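PDB 6R2J: Endoglucanase(Endo-1,4-beta-glucanase)protein from Pseudomonas stutzeri, which probably hydrolyses internal beta-1,4-glucosidic bonds of cellulose and binds cellobiose. Local coordinates for residues Leu11-Val16 / Thr319-Thr324; Lys45-Gln50 / Ile296-Gly301; Gly91-Leu96 / Gly135-Asp140. All blocks are in the same frame, centred on the assembly; numbering follows the deposited sequence. Where two conformers were deposited one is given.

Contact 1. Residues Leu11-Val16 / Thr319-Thr324; sequences LALHGV and TAIGPT
L11, L13 and I321 meet through their terminal methyl groups. I321 CD1 is the shared point. It lies 3.7 Å from L11 CD1 and 3.8 Å from L13 CD2. The L11 and I321 side chains cross obliquely. Those of L13 and I321 run alongside in opposite senses. I321 has CG1 beside its backbone N (chi1 -60°), and a chi2 of -63° then sets CD1 against both leucine methyls. The same L11 CD1 also rests on the backbone, 3.8 Å from A320 C and 4.0 Å from T319 C. This apolar part is the tight one. No hydrogen bond links the segments. The other side is loose. CB of T319 and of A320 leads away from 11-16, and both residues are exposed. The tail then turns off through a cis peptide before P323, which packs on helix 229-244. Nearby bonds fix the ends: L11 O accepts from N316 ND2, and the disulfide C277-C318 ties the residue just before T319. W3 also touches I321. The contact thus lays the C-terminal tail against the lead-in to strand 14-18, the first strand of a TIM barrel, at the N-terminal end of its strands.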
loop_
_atom_site.group_PDB
_atom_site.type_symbol
_atom_site.label_atom_id
_atom_site.label_comp_id
_atom_site.label_asym_id
_atom_site.label_seq_id
_atom_site.Cartn_x
_atom_site.Cartn_y
_atom_site.Cartn_z
ATOM N N LEU A 11 -14.920 10.247 3.374
ATOM C CA LEU A 11 -14.200 9.335 2.495
ATOM C C LEU A 11 -13.828 8.051 3.226
ATOM O O LEU A 11 -13.698 8.041 4.451
ATOM C CB LEU A 11 -12.936 9.982 1.940
ATOM C CG LEU A 11 -13.147 11.317 1.228
ATOM C CD1 LEU A 11 -11.792 11.815 0.707
ATOM C CD2 LEU A 11 -14.136 11.185 0.103
ATOM N N ALA A 12 -13.695 6.957 2.454
ATOM C CA ALA A 12 -13.132 5.697 2.962
ATOM C C ALA A 12 -11.621 5.887 3.007
ATOM O O ALA A 12 -10.916 5.603 2.041
ATOM C CB ALA A 12 -13.505 4.500 2.098
ATOM N N LEU A 13 -11.122 6.395 4.147
ATOM C CA LEU A 13 -9.717 6.738 4.291
ATOM C C LEU A 13 -8.893 5.561 4.789
ATOM O O LEU A 13 -7.765 5.364 4.326
ATOM C CB LEU A 13 -9.556 7.883 5.290
ATOM C CG LEU A 13 -10.007 9.294 4.919
ATOM C CD1 LEU A 13 -9.682 10.228 6.123
ATOM C CD2 LEU A 13 -9.333 9.833 3.643
ATOM N N HIS A 14 -9.430 4.775 5.723
ATOM C CA HIS A 14 -8.641 3.811 6.481
ATOM C C HIS A 14 -9.022 2.396 6.102
ATOM O O HIS A 14 -10.148 1.938 6.365
ATOM C CB HIS A 14 -8.779 4.065 7.972
ATOM C CG HIS A 14 -8.324 5.431 8.360
ATOM N ND1 HIS A 14 -7.090 5.919 7.998
ATOM C CD2 HIS A 14 -8.960 6.444 8.990
ATOM C CE1 HIS A 14 -6.970 7.164 8.420
ATOM N NE2 HIS A 14 -8.084 7.498 9.041
ATOM N N GLY A 15 -8.076 1.732 5.452
ATOM C CA GLY A 15 -8.323 0.453 4.856
ATOM C C GLY A 15 -7.343 -0.548 5.376
ATOM O O GLY A 15 -6.779 -0.347 6.462
ATOM N N VAL A 16 -7.130 -1.613 4.586
ATOM C CA VAL A 16 -6.358 -2.765 5.014
ATOM C C VAL A 16 -5.537 -3.283 3.852
ATOM O O VAL A 16 -6.005 -3.330 2.717
ATOM C CB VAL A 16 -7.268 -3.902 5.534
ATOM C CG1 VAL A 16 -7.950 -3.529 6.877
ATOM C CG2 VAL A 16 -8.297 -4.289 4.488
ATOM N N THR A 319 -13.845 15.673 2.074
ATOM C CA THR A 319 -14.252 15.574 0.681
ATOM C C THR A 319 -13.085 15.434 -0.292
ATOM O O THR A 319 -13.296 15.025 -1.440
ATOM C CB THR A 319 -15.130 16.777 0.290
ATOM O OG1 THR A 319 -14.605 17.991 0.834
ATOM C CG2 THR A 319 -16.540 16.606 0.812
ATOM N N ALA A 320 -11.857 15.699 0.144
ATOM C CA ALA A 320 -10.687 15.486 -0.694
ATOM C C ALA A 320 -9.577 14.815 0.103
ATOM O O ALA A 320 -9.472 14.963 1.325
ATOM C CB ALA A 320 -10.170 16.808 -1.291
ATOM N N ILE A 321 -8.744 14.060 -0.621
ATOM C CA ILE A 321 -7.540 13.482 -0.039
ATOM C C ILE A 321 -6.589 14.609 0.323
ATOM O O ILE A 321 -6.360 15.528 -0.481
ATOM C CB ILE A 321 -6.907 12.446 -0.988
ATOM C CG1 ILE A 321 -7.958 11.345 -1.216
ATOM C CG2 ILE A 321 -5.599 11.931 -0.396
ATOM C CD1 ILE A 321 -8.359 10.552 0.066
ATOM N N GLY A 322 -6.090 14.583 1.565
ATOM C CA GLY A 322 -5.138 15.562 2.030
ATOM C C GLY A 322 -3.728 15.016 1.992
ATOM O O GLY A 322 -3.452 14.018 1.319
ATOM N N PRO A 323 -2.810 15.655 2.760
ATOM C CA PRO A 323 -3.121 16.836 3.609
ATOM C C PRO A 323 -3.408 18.157 2.842
ATOM O O PRO A 323 -3.214 18.252 1.616
ATOM C CB PRO A 323 -1.873 16.969 4.507
ATOM C CG PRO A 323 -0.763 16.466 3.607
ATOM C CD PRO A 323 -1.375 15.308 2.808
ATOM N N THR A 324 -3.898 19.145 3.594
ATOM C CA THR A 324 -4.218 20.437 3.010
ATOM C C THR A 324 -2.920 21.224 2.857
ATOM O O THR A 324 -2.255 21.493 3.866
ATOM C CB THR A 324 -5.189 21.167 3.916
ATOM O OG1 THR A 324 -4.711 21.115 5.265
ATOM C CG2 THR A 324 -6.543 20.497 3.845
#

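Contact 2. Residues Lys45-Gln50 / Ile296-Gly301; sequences KYYADQ and IEPRNG
Y46 and Y47 reach the 296-301 loop by different first torsions. In Y46, CG is anti to the backbone N (chi1 175°), and the ring meets P298 tip to tip. In Y47, CG lies beside the backbone N (chi1 -68°), and the hydroxyl ends at E297. A bend at chi2 (64°) places CD of E297 and helps bring the carboxylate to that hydroxyl. P298 CG sits over the centre of the Y46 ring, 3.5 Å from the centroid, a CH-pi contact. P298 CD is also close, 3.4 Å from Y46 CE2. Q50 CG covers the opposite face of this ring, nearer its rim. Y47 OH donates to E297 OE1 at 2.6 Å and meets it from above the carboxylate plane. E297 OE1 has a second donor, G286 N, so two bonds hold it. I296 CG2 touches Y47 CE1 obliquely at 4.0 Å. One water donates to Y46 OH and I296 O, at 2.7 Å from each. Y46 OH also bonds D303 OD1. The contact joins helix 41-49 to the loop between strand 280-285 and helix 305-311. M307 of that last helix touches both tyrosines, and Y47 also packs on I18 of strand 14-18.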
loop_
_atom_site.group_PDB
_atom_site.type_symbol
_atom_site.label_atom_id
_atom_site.label_comp_id
_atom_site.label_asym_id
_atom_site.label_seq_id
_atom_site.Cartn_x
_atom_site.Cartn_y
_atom_site.Cartn_z
ATOM N N LYS A 45 -16.053 -9.482 1.941
ATOM C CA LYS A 45 -17.310 -9.332 2.668
ATOM C C LYS A 45 -17.064 -8.965 4.128
ATOM O O LYS A 45 -17.722 -8.068 4.674
ATOM C CB LYS A 45 -18.103 -10.639 2.579
ATOM C CG LYS A 45 -19.503 -10.665 3.241
ATOM C CD LYS A 45 -20.294 -9.405 3.024
ATOM C CE LYS A 45 -21.741 -9.569 3.459
ATOM N NZ LYS A 45 -22.047 -10.865 4.087
ATOM N N TYR A 46 -16.139 -9.660 4.791
ATOM C CA TYR A 46 -15.835 -9.315 6.173
ATOM C C TYR A 46 -15.439 -7.845 6.297
ATOM O O TYR A 46 -15.983 -7.115 7.128
ATOM C CB TYR A 46 -14.732 -10.210 6.740
ATOM C CG TYR A 46 -14.347 -9.766 8.138
ATOM C CD1 TYR A 46 -15.175 -10.007 9.209
ATOM C CD2 TYR A 46 -13.168 -9.066 8.369
ATOM C CE1 TYR A 46 -14.829 -9.559 10.483
ATOM C CE2 TYR A 46 -12.809 -8.630 9.606
ATOM C CZ TYR A 46 -13.637 -8.867 10.669
ATOM O OH TYR A 46 -13.280 -8.417 11.923
ATOM N N TYR A 47 -14.475 -7.387 5.502
ATOM C CA TYR A 47 -13.981 -6.024 5.710
ATOM C C TYR A 47 -15.020 -5.000 5.299
ATOM O O TYR A 47 -15.202 -3.992 5.975
ATOM C CB TYR A 47 -12.624 -5.827 5.036
ATOM C CG TYR A 47 -11.570 -6.645 5.743
ATOM C CD1 TYR A 47 -11.003 -6.216 6.959
ATOM C CD2 TYR A 47 -11.192 -7.872 5.242
ATOM C CE1 TYR A 47 -10.057 -6.989 7.635
ATOM C CE2 TYR A 47 -10.255 -8.654 5.883
ATOM C CZ TYR A 47 -9.669 -8.220 7.072
ATOM O OH TYR A 47 -8.723 -9.024 7.676
ATOM N N ALA A 48 -15.761 -5.268 4.228
ATOM C CA ALA A 48 -16.917 -4.426 3.919
ATOM C C ALA A 48 -17.882 -4.369 5.096
ATOM O O ALA A 48 -18.412 -3.301 5.437
ATOM C CB ALA A 48 -17.655 -4.977 2.699
ATOM N N ASP A 49 -18.143 -5.517 5.726
ATOM C CA ASP A 49 -19.080 -5.520 6.849
ATOM C C ASP A 49 -18.591 -4.628 7.986
ATOM O O ASP A 49 -19.394 -4.091 8.755
ATOM C CB ASP A 49 -19.300 -6.953 7.347
ATOM C CG ASP A 49 -20.267 -7.741 6.478
ATOM O OD1 ASP A 49 -20.839 -7.181 5.512
ATOM O OD2 ASP A 49 -20.450 -8.940 6.763
ATOM N N GLN A 50 -17.282 -4.469 8.112
ATOM C CA GLN A 50 -16.679 -3.610 9.117
ATOM C C GLN A 50 -16.602 -2.153 8.681
ATOM O O GLN A 50 -16.030 -1.339 9.412
ATOM C CB GLN A 50 -15.278 -4.135 9.438
ATOM C CG GLN A 50 -15.232 -5.608 9.834
ATOM C CD GLN A 50 -15.929 -5.920 11.193
ATOM O OE1 GLN A 50 -15.818 -5.155 12.168
ATOM N NE2 GLN A 50 -16.627 -7.061 11.253
ATOM N N ILE A 296 -4.813 -8.524 11.328
ATOM C CA ILE A 296 -6.166 -8.090 11.663
ATOM C C ILE A 296 -7.247 -9.045 11.145
ATOM O O ILE A 296 -8.444 -8.775 11.337
ATOM C CB ILE A 296 -6.358 -6.652 11.140
ATOM C CG1 ILE A 296 -7.530 -5.925 11.802
ATOM C CG2 ILE A 296 -6.564 -6.670 9.652
ATOM C CD1 ILE A 296 -7.677 -4.443 11.384
ATOM N N GLU A 297 -6.860 -10.172 10.541
ATOM C CA GLU A 297 -7.827 -11.154 10.078
ATOM C C GLU A 297 -8.491 -11.834 11.273
ATOM O O GLU A 297 -7.785 -12.297 12.183
ATOM C CB GLU A 297 -7.099 -12.172 9.220
ATOM C CG GLU A 297 -7.970 -13.192 8.534
ATOM C CD GLU A 297 -8.902 -12.585 7.546
ATOM O OE1 GLU A 297 -8.583 -11.511 7.027
ATOM O OE2 GLU A 297 -9.957 -13.193 7.291
ATOM N N PRO A 298 -9.839 -11.888 11.321
ATOM C CA PRO A 298 -10.513 -12.540 12.452
ATOM C C PRO A 298 -10.266 -14.041 12.534
ATOM O O PRO A 298 -9.885 -14.725 11.575
ATOM C CB PRO A 298 -11.993 -12.252 12.206
ATOM C CG PRO A 298 -12.084 -11.988 10.726
ATOM C CD PRO A 298 -10.822 -11.256 10.413
ATOM N N ARG A 299 -10.469 -14.538 13.746
ATOM C CA ARG A 299 -10.147 -15.903 14.120
ATOM C C ARG A 299 -11.350 -16.408 14.885
ATOM O O ARG A 299 -11.725 -15.804 15.886
ATOM C CB ARG A 299 -8.969 -15.963 15.090
ATOM C CG ARG A 299 -7.729 -15.309 14.603
ATOM C CD ARG A 299 -6.673 -15.230 15.683
ATOM N NE ARG A 299 -5.537 -14.487 15.160
ATOM C CZ ARG A 299 -4.358 -14.368 15.756
ATOM N NH1 ARG A 299 -4.160 -14.953 16.934
ATOM N NH2 ARG A 299 -3.388 -13.645 15.165
ATOM N N ASN A 300 -11.920 -17.526 14.439
ATOM C CA ASN A 300 -13.085 -18.097 15.109
ATOM C C ASN A 300 -14.267 -17.159 15.028
ATOM O O ASN A 300 -15.177 -17.237 15.865
ATOM C CB ASN A 300 -12.818 -18.372 16.592
ATOM C CG ASN A 300 -11.355 -18.671 16.884
ATOM O OD1 ASN A 300 -10.628 -17.881 17.537
ATOM N ND2 ASN A 300 -10.915 -19.840 16.424
ATOM N N GLY A 301 -14.289 -16.308 14.006
ATOM C CA GLY A 301 -15.299 -15.275 13.932
ATOM C C GLY A 301 -15.137 -14.167 14.958
ATOM O O GLY A 301 -15.997 -13.278 15.054
HETATM O O HOH W 1 -10.722 -8.750 12.762
#

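Contact 3. Residues Gly91-Leu96 / Gly135-Asp140; sequences GQKVIL and GLLGYD
V94 and L96 join G135, L137, G138 and D140 through backbone bonds of a parallel strand pair. V94 N donates to G135 O at 2.7 Å. V94 O accepts from L137 N at 2.8 Å and, weakly, from G138 N at 3.3 Å. L96 N then bonds G138 O at 3.0 Å, and D140 N bonds L96 O at 2.7 Å. The pairing slips by one residue between V94 and I95. This is a beta bulge, with L137 as the extra residue and V94 O facing two N-H groups. The strands run at 17° to each other.

CA-H...O contacts add to the ladder. K93 CA approaches G135 O, and I95 CA approaches G138 O.

Apolar contacts lie on both faces. I95 and L137 run alongside in the same sense, with I95 CG1 3.8 Å from L137 CD2. L137 has CG anti to its backbone N (chi1 -174°), and the branch from CG carries CD2 to I95. Nearer the backbone, L137 CB rests on K93 CB. I95 CG2 is 3.5 Å from D140 CB, so the aspartate stem is packed. On the face of V94, L96 and Y139, L96 crosses L136 at about a right angle. L96 CD1 meets the edge of the Y139 ring.

The charged end of D140 finds its partner elsewhere. D140 OD2 makes a salt bridge with R56, and E175 and E204 lie close to the same carboxylate.

Both strands are neighbouring staves of the barrel. Strand 54-59 flanks 93-98 on its other edge, and 171-175 flanks 136-140. Helix 74-89 covers V94 and L96, and helix 116-130 covers L96 and Y139.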
loop_
_atom_site.group_PDB
_atom_site.type_symbol
_atom_site.label_atom_id
_atom_site.label_comp_id
_atom_site.label_asym_id
_atom_site.label_seq_id
_atom_site.Cartn_x
_atom_site.Cartn_y
_atom_site.Cartn_z
ATOM N N GLY A 91 -18.389 -3.101 -2.904
ATOM C CA GLY A 91 -18.280 -1.667 -2.704
ATOM C C GLY A 91 -16.920 -1.169 -2.306
ATOM O O GLY A 91 -16.830 -0.077 -1.739
ATOM N N GLN A 92 -15.861 -1.920 -2.622
ATOM C CA GLN A 92 -14.480 -1.566 -2.300
ATOM C C GLN A 92 -13.684 -1.208 -3.563
ATOM O O GLN A 92 -14.011 -1.610 -4.684
ATOM C CB GLN A 92 -13.769 -2.722 -1.561
ATOM C CG GLN A 92 -14.300 -3.003 -0.173
ATOM C CD GLN A 92 -14.145 -4.441 0.283
ATOM O OE1 GLN A 92 -14.031 -5.380 -0.507
ATOM N NE2 GLN A 92 -14.152 -4.616 1.579
ATOM N N LYS A 93 -12.592 -0.467 -3.362
ATOM C CA LYS A 93 -11.658 -0.148 -4.435
ATOM C C LYS A 93 -10.246 -0.494 -3.972
ATOM O O LYS A 93 -9.906 -0.369 -2.791
ATOM C CB LYS A 93 -11.792 1.302 -4.895
ATOM C CG LYS A 93 -13.211 1.627 -5.410
ATOM C CD LYS A 93 -13.298 3.027 -6.020
ATOM C CE LYS A 93 -14.731 3.357 -6.423
ATOM N NZ LYS A 93 -14.943 4.769 -6.884
ATOM N N VAL A 94 -9.438 -0.961 -4.911
ATOM C CA VAL A 94 -8.189 -1.639 -4.597
ATOM C C VAL A 94 -7.004 -0.861 -5.147
ATOM O O VAL A 94 -7.031 -0.370 -6.277
ATOM C CB VAL A 94 -8.204 -3.079 -5.164
ATOM C CG1 VAL A 94 -6.873 -3.774 -4.952
ATOM C CG2 VAL A 94 -9.385 -3.861 -4.559
ATOM N N ILE A 95 -5.949 -0.798 -4.346
ATOM C CA ILE A 95 -4.639 -0.331 -4.777
ATOM C C ILE A 95 -3.815 -1.578 -5.062
ATOM O O ILE A 95 -3.422 -2.306 -4.146
ATOM C CB ILE A 95 -3.986 0.572 -3.709
ATOM C CG1 ILE A 95 -4.926 1.762 -3.379
ATOM C CG2 ILE A 95 -2.601 1.140 -4.138
ATOM C CD1 ILE A 95 -4.394 2.719 -2.366
ATOM N N LEU A 96 -3.547 -1.814 -6.341
ATOM C CA LEU A 96 -2.621 -2.870 -6.724
ATOM C C LEU A 96 -1.185 -2.433 -6.455
ATOM O O LEU A 96 -0.734 -1.399 -6.950
ATOM C CB LEU A 96 -2.790 -3.245 -8.192
ATOM C CG LEU A 96 -4.149 -3.880 -8.501
ATOM C CD1 LEU A 96 -4.172 -4.263 -9.971
ATOM C CD2 LEU A 96 -4.444 -5.078 -7.633
ATOM N N GLY A 135 -13.425 -1.886 -9.490
ATOM C CA GLY A 135 -12.796 -2.108 -8.220
ATOM C C GLY A 135 -11.377 -1.635 -8.147
ATOM O O GLY A 135 -10.703 -1.858 -7.141
ATOM N N LEU A 136 -10.891 -0.970 -9.183
ATOM C CA LEU A 136 -9.526 -0.465 -9.166
ATOM C C LEU A 136 -9.519 0.989 -8.710
ATOM O O LEU A 136 -10.168 1.837 -9.326
ATOM C CB LEU A 136 -8.882 -0.548 -10.546
ATOM C CG LEU A 136 -7.446 -0.035 -10.636
ATOM C CD1 LEU A 136 -6.436 -0.938 -9.946
ATOM C CD2 LEU A 136 -7.115 0.146 -12.120
ATOM N N LEU A 137 -8.764 1.277 -7.658
ATOM C CA LEU A 137 -8.500 2.650 -7.266
ATOM C C LEU A 137 -7.210 3.178 -7.874
ATOM O O LEU A 137 -7.148 4.348 -8.258
ATOM C CB LEU A 137 -8.354 2.754 -5.756
ATOM C CG LEU A 137 -8.226 4.165 -5.193
ATOM C CD1 LEU A 137 -9.463 5.004 -5.439
ATOM C CD2 LEU A 137 -7.931 4.001 -3.669
ATOM N N GLY A 138 -6.156 2.369 -7.942
ATOM C CA GLY A 138 -4.928 2.853 -8.537
ATOM C C GLY A 138 -3.789 1.862 -8.417
ATOM O O GLY A 138 -3.961 0.713 -7.994
ATOM N N TYR A 139 -2.619 2.348 -8.847
ATOM C CA TYR A 139 -1.417 1.530 -8.996
ATOM C C TYR A 139 -0.331 2.045 -8.057
ATOM O O TYR A 139 0.215 3.136 -8.262
ATOM C CB TYR A 139 -0.859 1.532 -10.430
ATOM C CG TYR A 139 -1.776 0.965 -11.472
ATOM C CD1 TYR A 139 -2.416 -0.255 -11.259
ATOM C CD2 TYR A 139 -1.999 1.634 -12.661
ATOM C CE1 TYR A 139 -3.242 -0.779 -12.176
ATOM C CE2 TYR A 139 -2.854 1.107 -13.618
ATOM C CZ TYR A 139 -3.475 -0.107 -13.362
ATOM O OH TYR A 139 -4.342 -0.672 -14.280
ATOM N N ASP A 140 0.018 1.236 -7.067
ATOM C CA ASP A 140 1.173 1.467 -6.205
ATOM C C ASP A 140 2.317 0.783 -6.946
ATOM O O ASP A 140 2.532 -0.425 -6.845
ATOM C CB ASP A 140 0.852 0.902 -4.828
ATOM C CG ASP A 140 1.878 1.259 -3.778
ATOM O OD1 ASP A 140 3.028 1.639 -4.140
ATOM O OD2 ASP A 140 1.513 1.109 -2.580
#

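In the fold
Contact 3 is nested within the chain span closed by contact 2, which is nested within that of contact 1. Contacts 1 and 2 have centres about 22 Å apart but touch, V16 CG1 lying 4.1 Å from Y47 CD1. Contacts 2 and 3 have centres about 19 Å apart but touch, with Q92 NE2 3.2 Å from A48 N, a packing contact. Contacts 1 and 3 do not touch; their nearest atoms are about 7 Å apart, yet both reach the same barrel sheet. The D140 side chain of contact 3 is about 11 Å from a bound glucose unit, so it does not touch the sugar. Its strand 136-140 leads to E144, a residue of the glycan pocket.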